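Local coordinates for protein aclacinomycin-N/aclacinomycin-A oxidase (Streptomyces galilaeus, PDB 2IPI) that oxidises the terminal sugar of aclacinomycin N to form aclacinomycin A and then aclacinomycin Y, using bicovalently bound FAD and molecular oxygen, at residues Ala179-Val184 with Val222-Phe227; Ala146-Gln151 with Tyr163-Arg168; Tyr381-Ala386 with Arg442-Glu447. All coordinates share one frame; numbering follows the deposited sequence.

Contact 1 (Ala179-Val184 with Val222-Phe227); sequences AVEVVV and VTRYWF. With FAD (flavin-adenine dinucleotide), chain F.
Ala179 and Trp226 form a hydrogen-bonded antiparallel pair, with Trp226 N 2.8 Å from Ala179 O, and their CB atoms touch. At Val180, CG2 lies anti to the backbone N (chi1 64° for CG1) and meets Val222 CG1 at 3.5 Å, the two side chains crossing at about a right angle. That same Val222 methyl also covers part of one Tyr225 ring face. Glu181 has two backbone partners: its N reaches Arg224 O almost straight (174°), while its O receives Thr223 N at 2.7 Å. With two residues facing one, this is a classic beta bulge, and the register slips so that Val182 lies opposite Val222. The Glu181 side chain bends at chi2 and splits its carboxylate: OE1 forms a salt bridge with Arg224 NH1 at 2.9 Å, the two planes nearly perpendicular, and OE2 accepts Trp226 NE1 at the indole edge, in a bond modelled doubtfully short. Val222 N, in turn, donates to FAD N1A at 3.1 Å and Val222 O accepts FAD N6A, reading the adenine. Both strands lie inside the antiparallel sheet of the FAD-binding domain, between strands 120-123 and 191-197, with Val183 and Thr223 packed on helix 65-78.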
loop_
_atom_site.group_PDB
_atom_site.type_symbol
_atom_site.label_atom_id
_atom_site.label_comp_id
_atom_site.label_asym_id
_atom_site.label_seq_id
_atom_site.Cartn_x
_atom_site.Cartn_y
_atom_site.Cartn_z
ATOM N N ALA A 179 -2.507 4.718 18.399
ATOM C CA ALA A 179 -2.384 3.505 19.212
ATOM C C ALA A 179 -2.881 2.263 18.494
ATOM O O ALA A 179 -3.667 2.344 17.545
ATOM C CB ALA A 179 -3.161 3.676 20.513
ATOM N N VAL A 180 -2.439 1.104 18.983
ATOM C CA VAL A 180 -2.916 -0.141 18.392
ATOM C C VAL A 180 -3.200 -1.187 19.462
ATOM O O VAL A 180 -2.416 -1.336 20.402
ATOM C CB VAL A 180 -1.873 -0.643 17.361
ATOM C CG1 VAL A 180 -0.573 -0.988 18.070
ATOM C CG2 VAL A 180 -2.392 -1.817 16.563
ATOM N N GLU A 181 -4.321 -1.866 19.299
ATOM C CA GLU A 181 -4.731 -3.018 20.093
ATOM C C GLU A 181 -4.396 -4.283 19.318
ATOM O O GLU A 181 -4.829 -4.424 18.176
ATOM C CB GLU A 181 -6.228 -2.970 20.423
ATOM C CG GLU A 181 -6.605 -2.058 21.554
ATOM C CD GLU A 181 -7.904 -1.302 21.401
ATOM O OE1 GLU A 181 -8.960 -1.783 20.959
ATOM O OE2 GLU A 181 -7.843 -0.111 21.774
ATOM N N VAL A 182 -3.608 -5.157 19.909
ATOM C CA VAL A 182 -3.022 -6.325 19.264
ATOM C C VAL A 182 -3.213 -7.598 20.078
ATOM O O VAL A 182 -3.270 -7.546 21.315
ATOM C CB VAL A 182 -1.506 -6.133 19.051
ATOM C CG1 VAL A 182 -0.991 -7.059 17.956
ATOM C CG2 VAL A 182 -1.182 -4.686 18.705
ATOM N N VAL A 183 -3.311 -8.733 19.403
ATOM C CA VAL A 183 -3.220 -10.010 20.116
ATOM C C VAL A 183 -1.841 -10.602 19.780
ATOM O O VAL A 183 -1.532 -10.877 18.619
ATOM C CB VAL A 183 -4.353 -10.981 19.789
ATOM C CG1 VAL A 183 -4.111 -12.362 20.378
ATOM C CG2 VAL A 183 -5.692 -10.452 20.315
ATOM N N VAL A 184 -1.043 -10.762 20.822
ATOM C CA VAL A 184 0.306 -11.313 20.807
ATOM C C VAL A 184 0.394 -12.615 21.603
ATOM O O VAL A 184 -0.546 -12.982 22.310
ATOM C CB VAL A 184 1.269 -10.273 21.383
ATOM C CG1 VAL A 184 1.312 -9.028 20.490
ATOM C CG2 VAL A 184 0.880 -9.861 22.793
ATOM N N VAL A 222 -3.791 -7.279 14.916
ATOM C CA VAL A 222 -4.402 -6.008 15.298
ATOM C C VAL A 222 -5.917 -6.149 15.375
ATOM O O VAL A 222 -6.592 -6.587 14.444
ATOM C CB VAL A 222 -4.022 -4.901 14.312
ATOM C CG1 VAL A 222 -4.716 -3.594 14.636
ATOM C CG2 VAL A 222 -2.513 -4.682 14.339
ATOM N N THR A 223 -6.511 -5.746 16.487
ATOM C CA THR A 223 -7.936 -5.891 16.733
ATOM C C THR A 223 -8.639 -4.529 16.675
ATOM O O THR A 223 -9.872 -4.478 16.618
ATOM C CB THR A 223 -8.184 -6.547 18.102
ATOM O OG1 THR A 223 -9.569 -6.491 18.465
ATOM C CG2 THR A 223 -7.448 -5.768 19.181
ATOM N N ARG A 224 -7.851 -3.474 16.669
ATOM C CA ARG A 224 -8.331 -2.101 16.646
ATOM C C ARG A 224 -7.198 -1.086 16.527
ATOM O O ARG A 224 -6.170 -1.184 17.200
ATOM C CB ARG A 224 -9.132 -1.762 17.916
ATOM C CG ARG A 224 -9.682 -0.341 17.858
ATOM C CD ARG A 224 -10.565 -0.043 19.053
ATOM N NE ARG A 224 -11.733 -0.901 19.058
ATOM C CZ ARG A 224 -12.320 -1.547 20.041
ATOM N NH1 ARG A 224 -11.841 -1.464 21.272
ATOM N NH2 ARG A 224 -13.400 -2.276 19.779
ATOM N N TYR A 225 -7.370 -0.081 15.677
ATOM C CA TYR A 225 -6.407 0.974 15.480
ATOM C C TYR A 225 -6.966 2.307 15.989
ATOM O O TYR A 225 -8.186 2.425 15.848
ATOM C CB TYR A 225 -6.090 1.186 13.994
ATOM C CG TYR A 225 -5.359 0.134 13.224
ATOM C CD1 TYR A 225 -6.009 -0.888 12.546
ATOM C CD2 TYR A 225 -3.963 0.177 13.168
ATOM C CE1 TYR A 225 -5.304 -1.846 11.842
ATOM C CE2 TYR A 225 -3.262 -0.786 12.464
ATOM C CZ TYR A 225 -3.927 -1.786 11.805
ATOM O OH TYR A 225 -3.204 -2.732 11.097
ATOM N N TRP A 226 -6.128 3.181 16.477
ATOM C CA TRP A 226 -6.474 4.506 16.972
ATOM C C TRP A 226 -5.780 5.608 16.198
ATOM O O TRP A 226 -4.562 5.565 16.046
ATOM C CB TRP A 226 -6.240 4.646 18.492
ATOM C CG TRP A 226 -7.158 3.771 19.314
ATOM C CD1 TRP A 226 -6.887 2.467 19.639
ATOM C CD2 TRP A 226 -8.427 4.060 19.919
ATOM N NE1 TRP A 226 -7.911 1.946 20.388
ATOM C CE2 TRP A 226 -8.878 2.900 20.577
ATOM C CE3 TRP A 226 -9.255 5.182 19.957
ATOM C CZ2 TRP A 226 -10.084 2.822 21.267
ATOM C CZ3 TRP A 226 -10.456 5.111 20.644
ATOM C CH2 TRP A 226 -10.878 3.940 21.296
ATOM N N PHE A 227 -6.552 6.578 15.701
ATOM C CA PHE A 227 -5.963 7.690 14.963
ATOM C C PHE A 227 -6.192 9.059 15.596
ATOM O O PHE A 227 -7.284 9.367 16.048
ATOM C CB PHE A 227 -6.539 7.758 13.521
ATOM C CG PHE A 227 -6.087 6.518 12.757
ATOM C CD1 PHE A 227 -6.908 5.409 12.689
ATOM C CD2 PHE A 227 -4.837 6.508 12.150
ATOM C CE1 PHE A 227 -6.490 4.251 12.043
ATOM C CE2 PHE A 227 -4.426 5.354 11.497
ATOM C CZ PHE A 227 -5.243 4.247 11.439
HETATM P PA FAD F . -4.903 -8.963 3.625
HETATM O O1A FAD F . -4.572 -9.955 2.678
HETATM O O2A FAD F . -5.994 -9.399 4.497
HETATM O O5B FAD F . -3.648 -8.553 4.479
HETATM C C5B FAD F . -2.438 -8.242 3.917
HETATM C C4B FAD F . -1.309 -8.510 4.908
HETATM O O4B FAD F . -1.663 -7.985 6.158
HETATM C C3B FAD F . -1.129 -10.019 5.159
HETATM O O3B FAD F . 0.167 -10.300 5.545
HETATM C C2B FAD F . -2.051 -10.285 6.336
HETATM O O2B FAD F . -1.744 -11.422 7.096
HETATM C C1B FAD F . -1.883 -8.984 7.090
HETATM N N9A FAD F . -2.991 -8.688 8.018
HETATM C C8A FAD F . -4.298 -8.652 7.729
HETATM N N7A FAD F . -5.000 -8.332 8.806
HETATM C C5A FAD F . -4.133 -8.188 9.808
HETATM C C6A FAD F . -4.288 -7.859 11.148
HETATM N N6A FAD F . -5.457 -7.571 11.576
HETATM N N1A FAD F . -3.221 -7.765 11.925
HETATM C C2A FAD F . -2.035 -7.967 11.402
HETATM N N3A FAD F . -1.847 -8.266 10.130
HETATM C C4A FAD F . -2.870 -8.394 9.340
HETATM N N1 FAD F . -1.634 0.273 -0.913
HETATM C C2 FAD F . -1.278 1.587 -0.717
HETATM O O2 FAD F . -0.462 1.922 0.026
HETATM N N3 FAD F . -1.933 2.543 -1.444
HETATM C C4 FAD F . -2.930 2.227 -2.351
HETATM O O4 FAD F . -3.532 3.112 -2.889
HETATM C C4X FAD F . -3.293 0.890 -2.527
HETATM N N5 FAD F . -4.249 0.515 -3.425
HETATM C C5X FAD F . -4.649 -0.775 -3.547
HETATM C C6 FAD F . -5.694 -1.119 -4.407
HETATM C C7 FAD F . -6.043 -2.430 -4.556
HETATM C C7M FAD F . -7.240 -2.712 -5.403
HETATM C C8 FAD F . -5.432 -3.425 -3.786
HETATM C C8M FAD F . -6.044 -4.807 -3.734
HETATM C C9 FAD F . -4.420 -3.043 -2.935
HETATM C C9A FAD F . -3.982 -1.748 -2.815
HETATM N N10 FAD F . -2.947 -1.402 -1.968
HETATM C C10 FAD F . -2.634 -0.088 -1.788
HETATM C "C1'" FAD F . -1.869 -2.376 -1.619
HETATM C "C2'" FAD F . -2.105 -3.211 -0.359
HETATM O "O2'" FAD F . -2.447 -4.549 -0.516
HETATM C "C3'" FAD F . -3.065 -2.589 0.627
HETATM O "O3'" FAD F . -2.673 -1.303 0.995
HETATM C "C4'" FAD F . -3.186 -3.653 1.760
HETATM O "O4'" FAD F . -2.138 -4.529 1.862
HETATM C "C5'" FAD F . -4.414 -4.529 1.832
HETATM O "O5'" FAD F . -4.446 -5.221 3.036
HETATM P P FAD F . -5.649 -6.196 3.241
HETATM O O1P FAD F . -6.092 -6.175 4.588
HETATM O O2P FAD F . -6.642 -5.843 2.322
HETATM O O3P FAD F . -5.189 -7.641 2.794
#

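Contact 2 (Ala146-Gln151 with Tyr163-Arg168); sequences AGVCPQ and YGPLSR. With FAD (flavin-adenine dinucleotide), chain F.
Gly147 and Gly164 bring their alpha carbons to 4.0 Å where two loops meet beside the flavin. With no side chain on either residue, the backbones exchange reciprocal CA-H...O contacts: Gly164 CA lies 3.0 Å from Ala146 O, and Gly147 CA is equally near Tyr163 O. Val148 supplies the side chain of the first loop. Its CB lies beside the flavin edge, near the ring plane, 3.8 Å from FAD O4. From there CG2, beside the backbone N because CG1 is anti to it (chi1 -165°), touches FAD O4 more closely and also meets the proline ring of Pro165, with Pro165 CD 4.1 Å away. Phe353 packs against the same side chain from outside the two loops. The backbone of the same residue donates from Val148 N to FAD O4 in a nearly straight bond (170°), so the carbonyl is met by both main chain and methyl. One residue on, Cys149 SG is covalently joined to FAD C6 at 1.7 Å, one half of the bicovalent flavin linkage completed by His89 in this PCMH-type fold. The pyrimidine end is held from the second loop: Tyr163 N donates to FAD O2, and Tyr163 O accepts FAD N3 at 2.8 Å. The Tyr163 side chain packs next to the proton acceptor Tyr397 and touches the bound aclacinomycin compound. Gly164 to Ser167 is a type I turn leading into helix 167-170, with Leu166 as N-cap residue. Within it Gly164 N donates to Ser167 OG at 2.9 Å. A water bridges the two loops, donating to Ala146 O and accepting from Leu166 N.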
loop_
_atom_site.group_PDB
_atom_site.type_symbol
_atom_site.label_atom_id
_atom_site.label_comp_id
_atom_site.label_asym_id
_atom_site.label_seq_id
_atom_site.Cartn_x
_atom_site.Cartn_y
_atom_site.Cartn_z
ATOM N N ALA A 146 -5.074 7.661 3.486
ATOM C CA ALA A 146 -4.913 6.249 3.164
ATOM C C ALA A 146 -4.993 5.990 1.667
ATOM O O ALA A 146 -5.111 6.890 0.831
ATOM C CB ALA A 146 -5.963 5.427 3.895
ATOM N N GLY A 147 -4.921 4.718 1.289
ATOM C CA GLY A 147 -4.887 4.284 -0.093
ATOM C C GLY A 147 -6.063 4.744 -0.943
ATOM O O GLY A 147 -6.968 5.423 -0.456
ATOM N N VAL A 148 -6.016 4.358 -2.212
ATOM C CA VAL A 148 -7.060 4.623 -3.183
ATOM C C VAL A 148 -8.152 3.567 -3.197
ATOM O O VAL A 148 -9.348 3.892 -3.219
ATOM C CB VAL A 148 -6.489 4.700 -4.618
ATOM C CG1 VAL A 148 -7.512 5.330 -5.547
ATOM C CG2 VAL A 148 -5.187 5.472 -4.641
ATOM N N CYS A 149 -7.823 2.279 -3.222
ATOM C CA CYS A 149 -8.906 1.328 -3.531
ATOM C C CYS A 149 -9.902 1.156 -2.386
ATOM O O CYS A 149 -9.504 0.862 -1.253
ATOM C CB CYS A 149 -8.291 -0.009 -3.963
ATOM S SG CYS A 149 -6.791 0.118 -4.970
ATOM N N PRO A 150 -11.196 1.339 -2.642
ATOM C CA PRO A 150 -12.209 1.342 -1.580
ATOM C C PRO A 150 -12.421 -0.008 -0.897
ATOM O O PRO A 150 -12.860 -0.031 0.266
ATOM C CB PRO A 150 -13.507 1.713 -2.313
ATOM C CG PRO A 150 -13.086 2.269 -3.631
ATOM C CD PRO A 150 -11.810 1.542 -3.962
ATOM N N GLN A 151 -12.147 -1.104 -1.585
ATOM C CA GLN A 151 -12.310 -2.460 -1.091
ATOM C C GLN A 151 -11.074 -2.955 -0.345
ATOM O O GLN A 151 -11.058 -4.086 0.145
ATOM C CB GLN A 151 -12.611 -3.450 -2.227
ATOM C CG GLN A 151 -13.370 -4.695 -1.773
ATOM C CD GLN A 151 -12.961 -5.976 -2.468
ATOM O OE1 GLN A 151 -11.783 -6.229 -2.742
ATOM N NE2 GLN A 151 -13.923 -6.848 -2.778
ATOM N N TYR A 163 -0.472 4.417 1.599
ATOM C CA TYR A 163 -0.465 5.825 1.258
ATOM C C TYR A 163 -1.536 6.056 0.197
ATOM O O TYR A 163 -2.025 5.122 -0.436
ATOM C CB TYR A 163 0.920 6.223 0.731
ATOM C CG TYR A 163 1.073 5.983 -0.756
ATOM C CD1 TYR A 163 0.999 7.049 -1.648
ATOM C CD2 TYR A 163 1.281 4.715 -1.281
ATOM C CE1 TYR A 163 1.133 6.843 -3.007
ATOM C CE2 TYR A 163 1.414 4.498 -2.640
ATOM C CZ TYR A 163 1.342 5.574 -3.498
ATOM O OH TYR A 163 1.478 5.381 -4.849
ATOM N N GLY A 164 -1.878 7.318 -0.031
ATOM C CA GLY A 164 -2.861 7.598 -1.075
ATOM C C GLY A 164 -2.734 9.005 -1.609
ATOM O O GLY A 164 -1.654 9.583 -1.501
ATOM N N PRO A 165 -3.821 9.495 -2.181
ATOM C CA PRO A 165 -3.871 10.806 -2.837
ATOM C C PRO A 165 -3.602 11.990 -1.924
ATOM O O PRO A 165 -3.148 13.066 -2.338
ATOM C CB PRO A 165 -5.326 10.854 -3.336
ATOM C CG PRO A 165 -5.709 9.416 -3.496
ATOM C CD PRO A 165 -5.113 8.772 -2.262
ATOM N N LEU A 166 -3.864 11.841 -0.621
ATOM C CA LEU A 166 -3.584 12.967 0.277
ATOM C C LEU A 166 -2.250 12.825 0.977
ATOM O O LEU A 166 -1.918 13.638 1.845
ATOM C CB LEU A 166 -4.726 13.149 1.291
ATOM C CG LEU A 166 -6.103 13.470 0.719
ATOM C CD1 LEU A 166 -7.185 13.522 1.791
ATOM C CD2 LEU A 166 -6.108 14.781 -0.051
ATOM N N SER A 167 -1.418 11.825 0.633
ATOM C CA SER A 167 -0.159 11.736 1.398
ATOM C C SER A 167 0.727 12.972 1.228
ATOM O O SER A 167 1.275 13.494 2.200
ATOM C CB SER A 167 0.638 10.492 1.014
ATOM O OG SER A 167 -0.169 9.336 1.192
ATOM N N ARG A 168 0.852 13.434 -0.010
ATOM C CA ARG A 168 1.602 14.633 -0.327
ATOM C C ARG A 168 1.311 15.794 0.629
ATOM O O ARG A 168 2.247 16.494 0.994
ATOM C CB ARG A 168 1.296 15.113 -1.762
ATOM C CG ARG A 168 2.233 14.477 -2.781
ATOM C CD ARG A 168 2.765 15.505 -3.765
ATOM N NE ARG A 168 1.946 15.664 -4.943
ATOM C CZ ARG A 168 2.056 16.628 -5.849
ATOM N NH1 ARG A 168 2.970 17.594 -5.760
ATOM N NH2 ARG A 168 1.215 16.620 -6.881
HETATM P PA FAD F . -4.903 -8.963 3.625
HETATM O O1A FAD F . -4.572 -9.955 2.678
HETATM O O2A FAD F . -5.994 -9.399 4.497
HETATM O O5B FAD F . -3.648 -8.553 4.479
HETATM C C5B FAD F . -2.438 -8.242 3.917
HETATM C C4B FAD F . -1.309 -8.510 4.908
HETATM O O4B FAD F . -1.663 -7.985 6.158
HETATM C C3B FAD F . -1.129 -10.019 5.159
HETATM O O3B FAD F . 0.167 -10.300 5.545
HETATM C C2B FAD F . -2.051 -10.285 6.336
HETATM O O2B FAD F . -1.744 -11.422 7.096
HETATM C C1B FAD F . -1.883 -8.984 7.090
HETATM N N9A FAD F . -2.991 -8.688 8.018
HETATM C C8A FAD F . -4.298 -8.652 7.729
HETATM N N7A FAD F . -5.000 -8.332 8.806
HETATM C C5A FAD F . -4.133 -8.188 9.808
HETATM C C6A FAD F . -4.288 -7.859 11.148
HETATM N N6A FAD F . -5.457 -7.571 11.576
HETATM N N1A FAD F . -3.221 -7.765 11.925
HETATM C C2A FAD F . -2.035 -7.967 11.402
HETATM N N3A FAD F . -1.847 -8.266 10.130
HETATM C C4A FAD F . -2.870 -8.394 9.340
HETATM N N1 FAD F . -1.634 0.273 -0.913
HETATM C C2 FAD F . -1.278 1.587 -0.717
HETATM O O2 FAD F . -0.462 1.922 0.026
HETATM N N3 FAD F . -1.933 2.543 -1.444
HETATM C C4 FAD F . -2.930 2.227 -2.351
HETATM O O4 FAD F . -3.532 3.112 -2.889
HETATM C C4X FAD F . -3.293 0.890 -2.527
HETATM N N5 FAD F . -4.249 0.515 -3.425
HETATM C C5X FAD F . -4.649 -0.775 -3.547
HETATM C C6 FAD F . -5.694 -1.119 -4.407
HETATM C C7 FAD F . -6.043 -2.430 -4.556
HETATM C C7M FAD F . -7.240 -2.712 -5.403
HETATM C C8 FAD F . -5.432 -3.425 -3.786
HETATM C C8M FAD F . -6.044 -4.807 -3.734
HETATM C C9 FAD F . -4.420 -3.043 -2.935
HETATM C C9A FAD F . -3.982 -1.748 -2.815
HETATM N N10 FAD F . -2.947 -1.402 -1.968
HETATM C C10 FAD F . -2.634 -0.088 -1.788
HETATM C "C1'" FAD F . -1.869 -2.376 -1.619
HETATM C "C2'" FAD F . -2.105 -3.211 -0.359
HETATM O "O2'" FAD F . -2.447 -4.549 -0.516
HETATM C "C3'" FAD F . -3.065 -2.589 0.627
HETATM O "O3'" FAD F . -2.673 -1.303 0.995
HETATM C "C4'" FAD F . -3.186 -3.653 1.760
HETATM O "O4'" FAD F . -2.138 -4.529 1.862
HETATM C "C5'" FAD F . -4.414 -4.529 1.832
HETATM O "O5'" FAD F . -4.446 -5.221 3.036
HETATM P P FAD F . -5.649 -6.196 3.241
HETATM O O1P FAD F . -6.092 -6.175 4.588
HETATM O O2P FAD F . -6.642 -5.843 2.322
HETATM O O3P FAD F . -5.189 -7.641 2.794
HETATM O O HOH W 1 -5.313 9.847 0.939
#

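Contact 3 (Tyr381-Ala386 with Arg442-Glu447); sequences YRHLSA and REIYRE
His383 and Ile444 bring their CA atoms to 6.6 Å where two helix segments run antiparallel, their axes 10.6 Å apart and their directions 170° from each other. The pair belongs to the domain built on the seven-stranded antiparallel sheet, characteristic of this flavoenzyme family: helix 374-385 leads to strand 391-398, and helix 434-448 follows the adjacent strand 420-428. The fit rests on His383, whose CB points toward the other helix and meets Ile444 CG2 at 3.6 Å. Ile444 presents this methyl while its CG1 nearly eclipses the backbone N (chi1 -7°), an unfavourable torsion. One face of the imidazole looks onto the backbone N of Ile444, and the aliphatic CB of Glu443 comes up obliquely to the ring, the two side chains crossing at about a right angle. Glu447 extends its chain beyond CG until its carboxylate lies tip to tip with the imidazole; the exact placing there is doubtful. At the exposed margin Arg382, its chain bent at chi3, brings NH1 to 3.2 Å from Glu447 OE2. This salt bridge is weak and the position of OE2 is less sure, although the two planar groups lie close to parallel. Glu447 OE2 also has a weak hydrogen bond with Thr379 OG1 of the first helix. On the second helix, Tyr445 OH bonds Gly365 O of strand 360-368. The first helix closes with Ala386 N donating to Arg382 O at 3.2 Å.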
loop_
_atom_site.group_PDB
_atom_site.type_symbol
_atom_site.label_atom_id
_atom_site.label_comp_id
_atom_site.label_asym_id
_atom_site.label_seq_id
_atom_site.Cartn_x
_atom_site.Cartn_y
_atom_site.Cartn_z
ATOM N N TYR A 381 10.070 2.235 -22.638
ATOM C CA TYR A 381 9.402 2.315 -23.935
ATOM C C TYR A 381 9.457 0.991 -24.687
ATOM O O TYR A 381 8.426 0.519 -25.180
ATOM C CB TYR A 381 9.994 3.442 -24.794
ATOM C CG TYR A 381 9.261 3.623 -26.109
ATOM C CD1 TYR A 381 8.145 4.453 -26.160
ATOM C CD2 TYR A 381 9.650 2.997 -27.281
ATOM C CE1 TYR A 381 7.456 4.635 -27.341
ATOM C CE2 TYR A 381 8.968 3.179 -28.470
ATOM C CZ TYR A 381 7.867 4.006 -28.493
ATOM O OH TYR A 381 7.165 4.207 -29.658
ATOM N N ARG A 382 10.624 0.367 -24.830
ATOM C CA ARG A 382 10.690 -0.846 -25.654
ATOM C C ARG A 382 9.791 -1.951 -25.125
ATOM O O ARG A 382 9.090 -2.660 -25.857
ATOM C CB ARG A 382 12.120 -1.366 -25.741
ATOM C CG ARG A 382 12.399 -2.283 -26.928
ATOM C CD ARG A 382 13.807 -2.866 -26.769
ATOM N NE ARG A 382 14.711 -1.914 -26.109
ATOM C CZ ARG A 382 15.374 -2.148 -24.990
ATOM N NH1 ARG A 382 15.241 -3.311 -24.379
ATOM N NH2 ARG A 382 16.176 -1.262 -24.424
ATOM N N HIS A 383 9.825 -2.147 -23.807
ATOM C CA HIS A 383 9.000 -3.222 -23.242
ATOM C C HIS A 383 7.531 -2.859 -23.246
ATOM O O HIS A 383 6.644 -3.721 -23.271
ATOM C CB HIS A 383 9.459 -3.525 -21.823
ATOM C CG HIS A 383 10.402 -4.693 -21.776
ATOM N ND1 HIS A 383 11.771 -4.551 -21.814
ATOM C CD2 HIS A 383 10.158 -6.016 -21.706
ATOM C CE1 HIS A 383 12.327 -5.744 -21.764
ATOM N NE2 HIS A 383 11.378 -6.657 -21.695
ATOM N N LEU A 384 7.243 -1.549 -23.221
ATOM C CA LEU A 384 5.802 -1.246 -23.223
ATOM C C LEU A 384 5.318 -1.264 -24.668
ATOM O O LEU A 384 4.229 -1.748 -24.942
ATOM C CB LEU A 384 5.524 0.061 -22.490
ATOM C CG LEU A 384 5.570 -0.004 -20.954
ATOM C CD1 LEU A 384 5.638 1.381 -20.323
ATOM C CD2 LEU A 384 4.382 -0.781 -20.412
ATOM N N SER A 385 6.119 -0.762 -25.597
ATOM C CA SER A 385 5.688 -0.669 -26.986
ATOM C C SER A 385 5.504 -2.025 -27.661
ATOM O O SER A 385 4.695 -2.160 -28.588
ATOM C CB SER A 385 6.685 0.174 -27.788
ATOM O OG SER A 385 6.066 0.541 -29.018
ATOM N N ALA A 386 6.242 -3.030 -27.210
ATOM C CA ALA A 386 6.247 -4.355 -27.810
ATOM C C ALA A 386 4.878 -5.015 -27.830
ATOM O O ALA A 386 4.033 -4.862 -26.958
ATOM C CB ALA A 386 7.243 -5.272 -27.098
ATOM N N ARG A 442 8.987 -9.883 -14.807
ATOM C CA ARG A 442 10.319 -9.955 -14.206
ATOM C C ARG A 442 11.349 -9.283 -15.103
ATOM O O ARG A 442 12.234 -8.587 -14.612
ATOM C CB ARG A 442 10.701 -11.409 -13.942
ATOM C CG ARG A 442 9.945 -12.033 -12.786
ATOM C CD ARG A 442 9.782 -13.534 -13.038
ATOM N NE ARG A 442 9.436 -14.204 -11.790
ATOM C CZ ARG A 442 8.962 -15.416 -11.622
ATOM N NH1 ARG A 442 8.737 -16.200 -12.660
ATOM N NH2 ARG A 442 8.711 -15.848 -10.390
ATOM N N GLU A 443 11.224 -9.512 -16.400
ATOM C CA GLU A 443 12.100 -8.909 -17.393
ATOM C C GLU A 443 12.116 -7.390 -17.363
ATOM O O GLU A 443 13.198 -6.804 -17.383
ATOM C CB GLU A 443 11.667 -9.374 -18.790
ATOM C CG GLU A 443 12.277 -10.694 -19.233
ATOM C CD GLU A 443 11.323 -11.496 -20.099
ATOM O OE1 GLU A 443 11.548 -12.719 -20.282
ATOM O OE2 GLU A 443 10.336 -10.909 -20.596
ATOM N N ILE A 444 10.973 -6.688 -17.324
ATOM C CA ILE A 444 11.039 -5.233 -17.289
ATOM C C ILE A 444 11.752 -4.692 -16.048
ATOM O O ILE A 444 12.521 -3.727 -16.105
ATOM C CB ILE A 444 9.654 -4.536 -17.290
ATOM C CG1 ILE A 444 8.473 -5.460 -17.492
ATOM C CG2 ILE A 444 9.676 -3.374 -18.282
ATOM C CD1 ILE A 444 7.131 -4.850 -17.141
ATOM N N TYR A 445 11.453 -5.334 -14.921
ATOM C CA TYR A 445 12.005 -4.914 -13.643
ATOM C C TYR A 445 13.525 -5.052 -13.572
ATOM O O TYR A 445 14.216 -4.080 -13.257
ATOM C CB TYR A 445 11.374 -5.742 -12.522
ATOM C CG TYR A 445 11.495 -5.124 -11.147
ATOM C CD1 TYR A 445 12.398 -5.606 -10.218
ATOM C CD2 TYR A 445 10.678 -4.061 -10.780
ATOM C CE1 TYR A 445 12.507 -5.040 -8.955
ATOM C CE2 TYR A 445 10.778 -3.494 -9.526
ATOM C CZ TYR A 445 11.690 -3.985 -8.620
ATOM O OH TYR A 445 11.778 -3.415 -7.372
ATOM N N ARG A 446 14.032 -6.250 -13.847
ATOM C CA ARG A 446 15.466 -6.508 -13.791
ATOM C C ARG A 446 16.229 -5.597 -14.747
ATOM O O ARG A 446 17.341 -5.132 -14.508
ATOM C CB ARG A 446 15.759 -7.974 -14.116
ATOM N N GLU A 447 15.599 -5.342 -15.891
ATOM C CA GLU A 447 16.257 -4.519 -16.910
ATOM C C GLU A 447 16.304 -3.062 -16.502
ATOM O O GLU A 447 17.336 -2.403 -16.708
ATOM C CB GLU A 447 15.512 -4.720 -18.225
ATOM C CG GLU A 447 16.373 -4.606 -19.474
ATOM C CD GLU A 447 15.470 -4.545 -20.699
ATOM O OE1 GLU A 447 15.058 -5.632 -21.161
ATOM O OE2 GLU A 447 15.186 -3.412 -21.142
#

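Contacts 1 and 2 are buried and lie within one FAD-binding range, gripping opposite ends of the same cofactor: the sheet strands of contact 1 meet the adenine, the loops of contact 2 the flavin ring. Their centres stand 21 Å apart, and helix 167-170 leads directly on to strand 177-185. Contact 1 relies on strand pairing and a carboxylate shared between an arginine and an indole N-H, contact 2 on glycine backbone packing, a water and a covalent sulfur link. Contact 3 is a surface helix pair in the domain of the seven-stranded sheet, across the chain's centre from contact 1. It has sparse apolar packing and a weak ion pair, and does not touch FAD.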